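Local coordinates for protein xylan esterase, putative, AXE2C (PDB 2WAA) that removes acetyl groups from xylan and glucomannan, as a family 2 carbohydrate esterase that helps break down plant cell walls, at residues A[105-108]-A[109-113]. Residues are numbered along the deposited sequence; the frame is centred on the assembly and turned at random. Where two conformers were deposited one is given.
Sequences SENW and HGQVT
The imidazole of His109 packs against Ser105, Glu106 and Trp108 beside a tight turn. At the ring edge, in its plane, Ser105 OG hydrogen-bonds His109 ND1 at 2.8 Å; the bond restrains the ring's rotation, and a second, with Trp64 N, anchors this small buried hydroxyl. One face of the imidazole takes the aliphatic CG of Glu106, a CH-pi contact 4.1 Å from the centroid, while His109 CD2 points into the face of Trp108 in a T-shaped pair with planes at 80°. The indole can stand there because chi1 of 72° sets Trp108 CG between its own N and carbonyl carbon. The turn links strands 94-103 and 112-119 of the N-terminal beta domain and leans on the SGNH-type esterase domain: the Glu106 carboxylate accepts hydrogen bonds from Trp161 NE1 and Gly185 N, and its side chain comes within about 4 Å of that of Ser141, the probable nucleophile. The backbone turns the corner with a hydrogen bond from His109 N to Glu106 O, 3.0 Å, and Gly110 adopts phi 148°, where a CB would strike the preceding carbonyl. Outward, Trp108 is exposed and Gln111 partly so; in one of two conformers Gln111 NE2 reaches an in-plane lone pair of buried Asn107 OD1, 2.9 Å, which also accepts from Gly211 N.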
loop_
_atom_site.group_PDB
_atom_site.type_symbol
_atom_site.label_atom_id
_atom_site.label_comp_id
_atom_site.label_asym_id
_atom_site.label_seq_id
_atom_site.Cartn_x
_atom_site.Cartn_y
_atom_site.Cartn_z
ATOM N N SER A 105 0.123 0.448 8.979
ATOM C CA SER A 105 -1.289 0.826 9.104
ATOM C C SER A 105 -1.922 1.314 7.819
ATOM O O SER A 105 -1.223 1.596 6.856
ATOM C CB SER A 105 -1.453 1.839 10.237
ATOM O OG SER A 105 -1.355 1.117 11.459
ATOM N N GLU A 106 -3.258 1.410 7.795
ATOM C CA GLU A 106 -3.938 2.078 6.671
ATOM C C GLU A 106 -4.702 3.302 7.189
ATOM O O GLU A 106 -4.746 3.562 8.376
ATOM C CB GLU A 106 -4.918 1.134 5.949
ATOM C CG GLU A 106 -6.006 0.568 6.869
ATOM C CD GLU A 106 -7.030 -0.265 6.098
ATOM O OE1 GLU A 106 -7.901 0.355 5.463
ATOM O OE2 GLU A 106 -6.943 -1.538 6.119
ATOM N N ASN A 107 -5.304 4.051 6.283
ATOM C CA ASN A 107 -5.906 5.352 6.635
ATOM C C ASN A 107 -6.875 5.395 7.807
ATOM O O ASN A 107 -6.813 6.342 8.608
ATOM C CB ASN A 107 -6.601 5.922 5.414
ATOM C CG ASN A 107 -5.624 6.626 4.458
ATOM O OD1 ASN A 107 -5.228 7.738 4.739
ATOM N ND2 ASN A 107 -5.296 6.000 3.296
ATOM N N TRP A 108 -7.778 4.413 7.935
ATOM C CA TRP A 108 -8.725 4.513 9.030
ATOM C C TRP A 108 -8.039 4.375 10.383
ATOM O O TRP A 108 -8.585 4.849 11.396
ATOM C CB TRP A 108 -9.960 3.588 8.877
ATOM C CG TRP A 108 -9.751 2.089 9.075
ATOM C CD1 TRP A 108 -9.678 1.146 8.080
ATOM C CD2 TRP A 108 -9.667 1.374 10.304
ATOM N NE1 TRP A 108 -9.528 -0.107 8.624
ATOM C CE2 TRP A 108 -9.536 0.002 9.985
ATOM C CE3 TRP A 108 -9.719 1.749 11.647
ATOM C CZ2 TRP A 108 -9.423 -0.997 10.963
ATOM C CZ3 TRP A 108 -9.597 0.745 12.637
ATOM C CH2 TRP A 108 -9.431 -0.613 12.268
ATOM N N HIS A 109 -6.869 3.737 10.432
ATOM C CA HIS A 109 -6.125 3.685 11.686
ATOM C C HIS A 109 -5.670 5.081 12.077
ATOM O O HIS A 109 -5.630 5.416 13.246
ATOM C CB HIS A 109 -4.852 2.849 11.538
ATOM C CG HIS A 109 -5.095 1.420 11.160
ATOM N ND1 HIS A 109 -4.069 0.500 11.100
ATOM C CD2 HIS A 109 -6.233 0.746 10.831
ATOM C CE1 HIS A 109 -4.559 -0.684 10.744
ATOM N NE2 HIS A 109 -5.868 -0.561 10.582
ATOM N N GLY A 110 -5.330 5.887 11.081
ATOM C CA GLY A 110 -4.883 7.250 11.285
ATOM C C GLY A 110 -3.878 7.605 10.199
ATOM O O GLY A 110 -3.650 6.839 9.246
ATOM N N GLN A 111 -3.287 8.777 10.351
ATOM C CA GLN A 111 -2.200 9.151 9.455
ATOM C C GLN A 111 -0.970 9.371 10.314
ATOM O O GLN A 111 -1.066 9.783 11.495
ATOM C CB GLN A 111 -2.533 10.417 8.656
ATOM C CG GLN A 111 -3.457 10.142 7.481
ATOM C CD GLN A 111 -4.867 10.045 7.921
ATOM O OE1 GLN A 111 -5.265 10.761 8.857
ATOM N NE2 GLN A 111 -5.672 9.177 7.256
ATOM N N VAL A 112 0.188 9.042 9.747
ATOM C CA VAL A 112 1.455 9.166 10.483
ATOM C C VAL A 112 2.234 10.314 9.891
ATOM O O VAL A 112 2.200 10.510 8.682
ATOM C CB VAL A 112 2.271 7.889 10.314
ATOM C CG1 VAL A 112 3.765 8.089 10.789
ATOM C CG2 VAL A 112 1.603 6.715 11.067
ATOM N N THR A 113 2.967 11.063 10.727
ATOM C CA THR A 113 3.795 12.154 10.222
ATOM C C THR A 113 5.239 11.886 10.669
ATOM O O THR A 113 5.484 11.560 11.835
ATOM C CB THR A 113 3.313 13.496 10.820
ATOM O OG1 THR A 113 1.989 13.758 10.338
ATOM C CG2 THR A 113 4.307 14.675 10.458
#